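Local coordinates for sensor protein pfeS (Pseudomonas aeruginosa, PDB 3KYZ), which is an inner-membrane sensor histidine kinase that may activate its response regulator PfeR by phosphorylation, represented here by its sensor domain, predicted to be periplasmic, at residues T81-L86 with Y100-F105; Q95-Y100 with V115-E120. All coordinates share one frame; numbering follows the deposited sequence.

Contact 1 of 2, residues T81-L86 with Y100-F105; sequences TFMRKL and YVSIEF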
loop_
_atom_site.group_PDB
_atom_site.type_symbol
_atom_site.label_atom_id
_atom_site.label_comp_id
_atom_site.label_asym_id
_atom_site.label_seq_id
_atom_site.Cartn_x
_atom_site.Cartn_y
_atom_site.Cartn_z
ATOM N N THR A 81 0.067 1.619 2.247
ATOM C CA THR A 81 0.529 0.233 2.165
ATOM C C THR A 81 -0.317 -0.798 2.908
ATOM O O THR A 81 -0.197 -1.998 2.633
ATOM C CB THR A 81 1.991 0.099 2.661
ATOM O OG1 THR A 81 2.089 0.617 3.994
ATOM C CG2 THR A 81 2.941 0.862 1.751
ATOM N N PHE A 82 -1.159 -0.345 3.842
ATOM C CA PHE A 82 -1.944 -1.253 4.684
ATOM C C PHE A 82 -3.400 -0.808 4.704
ATOM O O PHE A 82 -4.040 -0.730 5.764
ATOM C CB PHE A 82 -1.384 -1.315 6.114
ATOM C CG PHE A 82 0.086 -1.618 6.181
ATOM C CD1 PHE A 82 0.588 -2.817 5.684
ATOM C CD2 PHE A 82 0.966 -0.717 6.764
ATOM C CE1 PHE A 82 1.954 -3.095 5.747
ATOM C CE2 PHE A 82 2.327 -0.992 6.839
ATOM C CZ PHE A 82 2.822 -2.181 6.324
HETATM N N MSE A 83 -3.918 -0.517 3.514
HETATM C CA MSE A 83 -5.238 0.074 3.371
HETATM C C MSE A 83 -6.359 -0.949 3.423
HETATM O O MSE A 83 -6.110 -2.160 3.387
HETATM C CB MSE A 83 -5.304 0.891 2.080
HETATM C CG MSE A 83 -4.253 1.998 2.045
HETATM SE SE MSE A 83 -4.620 3.366 0.727
HETATM C CE MSE A 83 -4.045 2.439 -0.868
ATOM N N ARG A 84 -7.592 -0.450 3.526
ATOM C CA ARG A 84 -8.787 -1.293 3.535
ATOM C C ARG A 84 -9.745 -0.844 2.442
ATOM O O ARG A 84 -9.858 0.356 2.167
ATOM C CB ARG A 84 -9.515 -1.194 4.882
ATOM C CG ARG A 84 -8.622 -1.313 6.107
ATOM C CD ARG A 84 -7.998 -2.694 6.217
ATOM N NE ARG A 84 -8.992 -3.699 6.578
ATOM C CZ ARG A 84 -8.796 -5.011 6.503
ATOM N NH1 ARG A 84 -7.631 -5.490 6.073
ATOM N NH2 ARG A 84 -9.765 -5.846 6.857
ATOM N N LYS A 85 -10.442 -1.793 1.824
ATOM C CA LYS A 85 -11.526 -1.450 0.904
ATOM C C LYS A 85 -12.829 -1.250 1.668
ATOM O O LYS A 85 -12.964 -1.692 2.811
ATOM C CB LYS A 85 -11.694 -2.517 -0.177
ATOM C CG LYS A 85 -10.526 -2.577 -1.156
ATOM C CD LYS A 85 -10.861 -3.482 -2.324
ATOM C CE LYS A 85 -9.671 -3.647 -3.258
ATOM N NZ LYS A 85 -10.000 -4.520 -4.418
ATOM N N LEU A 86 -13.790 -0.588 1.029
ATOM C CA LEU A 86 -15.019 -0.177 1.710
ATOM C C LEU A 86 -15.804 -1.325 2.343
ATOM O O LEU A 86 -16.501 -1.117 3.341
ATOM C CB LEU A 86 -15.928 0.599 0.760
ATOM C CG LEU A 86 -15.491 2.039 0.472
ATOM C CD1 LEU A 86 -16.286 2.628 -0.686
ATOM C CD2 LEU A 86 -15.635 2.901 1.717
ATOM N N TYR A 100 -6.826 3.637 6.704
ATOM C CA TYR A 100 -6.815 4.350 5.430
ATOM C C TYR A 100 -7.631 3.548 4.435
ATOM O O TYR A 100 -7.350 2.372 4.196
ATOM C CB TYR A 100 -5.387 4.570 4.925
ATOM C CG TYR A 100 -4.617 5.496 5.831
ATOM C CD1 TYR A 100 -4.720 6.874 5.692
ATOM C CD2 TYR A 100 -3.803 4.992 6.837
ATOM C CE1 TYR A 100 -4.034 7.729 6.530
ATOM C CE2 TYR A 100 -3.116 5.829 7.675
ATOM C CZ TYR A 100 -3.233 7.200 7.520
ATOM O OH TYR A 100 -2.540 8.030 8.352
ATOM N N VAL A 101 -8.659 4.182 3.881
ATOM C CA VAL A 101 -9.584 3.508 2.985
ATOM C C VAL A 101 -9.246 3.826 1.533
ATOM O O VAL A 101 -9.093 4.993 1.161
ATOM C CB VAL A 101 -11.038 3.922 3.291
ATOM C CG1 VAL A 101 -12.010 3.185 2.378
ATOM C CG2 VAL A 101 -11.359 3.662 4.761
ATOM N N SER A 102 -9.110 2.772 0.729
ATOM C CA SER A 102 -8.768 2.869 -0.684
ATOM C C SER A 102 -10.024 2.674 -1.522
ATOM O O SER A 102 -10.713 1.658 -1.390
ATOM C CB SER A 102 -7.770 1.767 -1.034
ATOM O OG SER A 102 -7.449 1.756 -2.412
ATOM N N ILE A 103 -10.328 3.643 -2.378
ATOM C CA ILE A 103 -11.536 3.588 -3.202
ATOM C C ILE A 103 -11.199 3.925 -4.654
ATOM O O ILE A 103 -10.878 5.070 -4.986
ATOM C CB ILE A 103 -12.632 4.557 -2.700
ATOM C CG1 ILE A 103 -12.806 4.469 -1.176
ATOM C CG2 ILE A 103 -13.952 4.287 -3.436
ATOM C CD1 ILE A 103 -13.600 5.643 -0.570
ATOM N N GLU A 104 -11.264 2.922 -5.521
ATOM C CA GLU A 104 -10.900 3.109 -6.921
ATOM C C GLU A 104 -11.763 4.177 -7.582
ATOM O O GLU A 104 -12.945 4.321 -7.265
ATOM C CB GLU A 104 -11.060 1.790 -7.689
ATOM C CG GLU A 104 -12.523 1.354 -7.859
ATOM C CD GLU A 104 -12.684 0.039 -8.621
ATOM O OE1 GLU A 104 -11.687 -0.690 -8.769
ATOM O OE2 GLU A 104 -13.813 -0.269 -9.066
ATOM N N PHE A 105 -11.175 4.920 -8.510
ATOM C CA PHE A 105 -11.984 5.745 -9.403
ATOM C C PHE A 105 -12.973 4.810 -10.110
ATOM O O PHE A 105 -12.563 3.797 -10.681
ATOM C CB PHE A 105 -11.107 6.432 -10.447
ATOM C CG PHE A 105 -10.319 7.608 -9.923
ATOM C CD1 PHE A 105 -10.436 8.038 -8.610
ATOM C CD2 PHE A 105 -9.448 8.284 -10.768
ATOM C CE1 PHE A 105 -9.706 9.135 -8.158
ATOM C CE2 PHE A 105 -8.721 9.371 -10.328
ATOM C CZ PHE A 105 -8.850 9.802 -9.022
HETATM O O HOH W 1 -5.025 1.458 7.143
HETATM O O HOH W 2 -13.155 0.460 -1.529
#

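Contact 2 of 2, residues Q95-Y100 with V115-E120; sequences QDELPY and VIQLPE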
loop_
_atom_site.group_PDB
_atom_site.type_symbol
_atom_site.label_atom_id
_atom_site.label_comp_id
_atom_site.label_asym_id
_atom_site.label_seq_id
_atom_site.Cartn_x
_atom_site.Cartn_y
_atom_site.Cartn_z
ATOM N N GLN A 95 -3.062 -1.281 13.982
ATOM C CA GLN A 95 -2.095 -0.189 13.872
ATOM C C GLN A 95 -2.351 1.013 14.783
ATOM O O GLN A 95 -1.649 2.020 14.699
ATOM C CB GLN A 95 -1.981 0.276 12.424
ATOM C CG GLN A 95 -1.300 -0.732 11.523
ATOM C CD GLN A 95 -0.665 -0.080 10.322
ATOM O OE1 GLN A 95 -1.343 0.236 9.345
ATOM N NE2 GLN A 95 0.645 0.131 10.386
ATOM N N ASP A 96 -3.354 0.906 15.646
ATOM C CA ASP A 96 -3.649 1.963 16.610
ATOM C C ASP A 96 -3.854 3.322 15.937
ATOM O O ASP A 96 -3.332 4.342 16.387
ATOM C CB ASP A 96 -2.536 2.058 17.655
ATOM C CG ASP A 96 -2.943 2.874 18.861
ATOM O OD1 ASP A 96 -4.164 3.045 19.074
ATOM O OD2 ASP A 96 -2.046 3.339 19.597
ATOM N N GLU A 97 -4.620 3.323 14.855
ATOM C CA GLU A 97 -4.983 4.550 14.157
ATOM C C GLU A 97 -6.180 4.228 13.286
ATOM O O GLU A 97 -6.448 3.059 12.998
ATOM C CB GLU A 97 -3.830 5.047 13.284
ATOM C CG GLU A 97 -3.451 4.073 12.175
ATOM C CD GLU A 97 -2.299 4.560 11.310
ATOM O OE1 GLU A 97 -1.920 3.830 10.367
ATOM O OE2 GLU A 97 -1.777 5.667 11.566
ATOM N N LEU A 98 -6.912 5.253 12.866
ATOM C CA LEU A 98 -8.033 5.029 11.967
ATOM C C LEU A 98 -7.536 4.494 10.623
ATOM O O LEU A 98 -6.491 4.924 10.118
ATOM C CB LEU A 98 -8.850 6.314 11.801
ATOM C CG LEU A 98 -9.656 6.659 13.057
ATOM C CD1 LEU A 98 -10.062 8.126 13.082
ATOM C CD2 LEU A 98 -10.874 5.751 13.174
ATOM N N PRO A 99 -8.278 3.543 10.039
ATOM C CA PRO A 99 -7.831 2.908 8.791
ATOM C C PRO A 99 -7.761 3.881 7.616
ATOM O O PRO A 99 -8.551 4.830 7.540
ATOM C CB PRO A 99 -8.927 1.876 8.499
ATOM C CG PRO A 99 -9.696 1.730 9.754
ATOM C CD PRO A 99 -9.546 2.988 10.538
ATOM N N TYR A 100 -6.826 3.637 6.704
ATOM C CA TYR A 100 -6.815 4.350 5.430
ATOM C C TYR A 100 -7.631 3.548 4.435
ATOM O O TYR A 100 -7.350 2.372 4.196
ATOM C CB TYR A 100 -5.387 4.570 4.925
ATOM C CG TYR A 100 -4.617 5.496 5.831
ATOM C CD1 TYR A 100 -4.720 6.874 5.692
ATOM C CD2 TYR A 100 -3.803 4.992 6.837
ATOM C CE1 TYR A 100 -4.034 7.729 6.530
ATOM C CE2 TYR A 100 -3.116 5.829 7.675
ATOM C CZ TYR A 100 -3.233 7.200 7.520
ATOM O OH TYR A 100 -2.540 8.030 8.352
ATOM N N VAL A 115 -7.947 8.006 -1.624
ATOM C CA VAL A 115 -7.601 7.458 -0.320
ATOM C C VAL A 115 -8.095 8.440 0.742
ATOM O O VAL A 115 -7.834 9.644 0.665
ATOM C CB VAL A 115 -6.084 7.231 -0.169
ATOM C CG1 VAL A 115 -5.760 6.710 1.240
ATOM C CG2 VAL A 115 -5.594 6.253 -1.226
ATOM N N ILE A 116 -8.834 7.930 1.718
ATOM C CA ILE A 116 -9.332 8.771 2.798
ATOM C C ILE A 116 -9.121 8.051 4.118
ATOM O O ILE A 116 -9.484 6.885 4.250
ATOM C CB ILE A 116 -10.823 9.166 2.581
ATOM C CG1 ILE A 116 -11.320 10.094 3.694
ATOM C CG2 ILE A 116 -11.727 7.935 2.450
ATOM C CD1 ILE A 116 -12.607 10.822 3.312
ATOM N N GLN A 117 -8.507 8.721 5.086
ATOM C CA GLN A 117 -8.437 8.127 6.415
ATOM C C GLN A 117 -9.852 8.171 6.987
ATOM O O GLN A 117 -10.509 9.210 6.960
ATOM C CB GLN A 117 -7.464 8.854 7.340
ATOM C CG GLN A 117 -7.249 8.085 8.645
ATOM C CD GLN A 117 -6.051 8.557 9.445
ATOM O OE1 GLN A 117 -5.639 9.710 9.346
ATOM N NE2 GLN A 117 -5.481 7.654 10.245
ATOM N N LEU A 118 -10.334 7.036 7.471
ATOM C CA LEU A 118 -11.731 6.935 7.891
ATOM C C LEU A 118 -12.071 7.999 8.928
ATOM O O LEU A 118 -11.401 8.093 9.947
ATOM C CB LEU A 118 -12.009 5.551 8.483
ATOM C CG LEU A 118 -13.491 5.249 8.696
ATOM C CD1 LEU A 118 -14.190 5.062 7.354
ATOM C CD2 LEU A 118 -13.657 4.020 9.563
ATOM N N PRO A 119 -13.110 8.811 8.673
ATOM C CA PRO A 119 -13.550 9.744 9.719
ATOM C C PRO A 119 -13.962 8.996 10.985
ATOM O O PRO A 119 -14.612 7.955 10.904
ATOM C CB PRO A 119 -14.770 10.426 9.090
ATOM C CG PRO A 119 -14.506 10.367 7.625
ATOM C CD PRO A 119 -13.833 9.023 7.405
ATOM N N GLU A 120 -13.594 9.532 12.142
ATOM C CA GLU A 120 -13.815 8.837 13.406
ATOM C C GLU A 120 -15.276 8.442 13.639
ATOM O O GLU A 120 -15.562 7.392 14.220
ATOM C CB GLU A 120 -13.303 9.685 14.570
ATOM C CG GLU A 120 -13.372 8.993 15.919
ATOM C CD GLU A 120 -12.989 9.915 17.058
ATOM O OE1 GLU A 120 -13.002 11.148 16.851
ATOM O OE2 GLU A 120 -12.681 9.411 18.160
HETATM O O HOH W 3 -3.322 8.409 12.032
HETATM O O HOH W 4 -3.007 10.595 8.632
#

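Contact 1 of 2, residues T81-L86 with Y100-F105
Arg84 bonds to the start of strand 100-104 through both of its backbone polar atoms. Arg84 N donates to Tyr100 O at 2.9 Å (N-H...O 158°). Arg84 O in turn accepts from Ser102 N at 2.9 Å. This is the bonding pattern of a single parallel beta bridge, with Arg84 facing Val101. It lays the non-regular segment 81-86 against an outer strand of the antiparallel sheet in this Cache-clan sensor domain. Arg84 O is also approached by Val101 CA at 3.3 Å, a CA-H...O contact that gives the oxygen a second, softer neighbour. Two waters extend the join on either side of the bridge, one linking Phe82 O to Tyr100 N and the other Ser102 O to Leu86 N.

Side chains then pack at both ends of the bridge. The end of Leu86 comes in to the strand, CD2 meeting Val101 CG1 at 3.7 Å while CD1 lies among the branches of Ile103; Leu23 of helix 17-53 touches both Leu86 and Ile103. At the other end Met83, a selenomethionine, crosses Tyr100 at about a right angle, its CG 4.0 Å from Tyr100 CB. Ser102 OG is hydrogen-bonded to Arg113 on the adjacent strand. A bend at chi3 (-78°) sets the terminal methyl of Met83 beside that serine, with CE 3.8 Å from Ser102 CB.

Contact 2 of 2, residues Q95-Y100 with V115-E120
Gln117 lays its side chain flat over a face of the Tyr100 ring, the amide and ring planes only 20° apart. Its CG sits 4.2 Å from the ring centroid in a CH-pi contact, and Gln117 CD lies 3.6 Å from Tyr100 CE1. CG is anti to the backbone N (chi1 -171°), over the ring; the chain runs on extended, and Gln117 NE2 lies 3.6 Å from Tyr100 CZ. There the amide is gripped through all its polar groups. NE2 of Gln117 gives one N-H to Leu98 O (2.9 Å), an almost straight bond at 172°, with the oxygen close to the amide plane; the donor stands tilted from the carbonyl plane of Leu98. Because Leu98 O can only accept, this bond settles which way round the amide sits. The same nitrogen also donates to a water that reaches Glu97 OE2, while OE1 accepts from a second water, which lies at the ring edge and is bonded to Tyr100 OH.

Tyr100 and Gln117 form an antiparallel non-hydrogen-bonded pair where strand 100-104 runs beside strand 113-117, both side chains on the same face of the sheet. His79 stacks on the tyrosine ring as well. Just beyond the pair, Leu118 N donates to Pro99 O (2.8 Å), and Pro99 CD packs obliquely on Leu118 CB at 4.1 Å. The first side-chain bond of Leu98 points toward 115-120, and CD1 comes within 3.4 Å of Leu118 O and touches Glu120 at its CA and CB.

How the contacts relate
From the N terminus, the chain passes helix 17-53, strand 57-60 and helix 74-77 before reaching 81-86. Contact 1 closes a loop of 13 residues, without helix or strand, between this segment and strand 100-104. Contact 2 begins inside that loop, at 95-100, and ends past its close at 115-120, enclosing most of the hairpin of strands 100-104 and 113-117; the two contacts cross. Tyr100 belongs to both: its O takes the bond from Arg84 in contact 1, and its ring carries the stack in contact 2. Val101 N, 2.9 Å from Ile116 O in a probable hydrogen bond, joins them through the sheet, and Met83 SE packs on Val115 CG1. Together they tie the loop to adjacent strands.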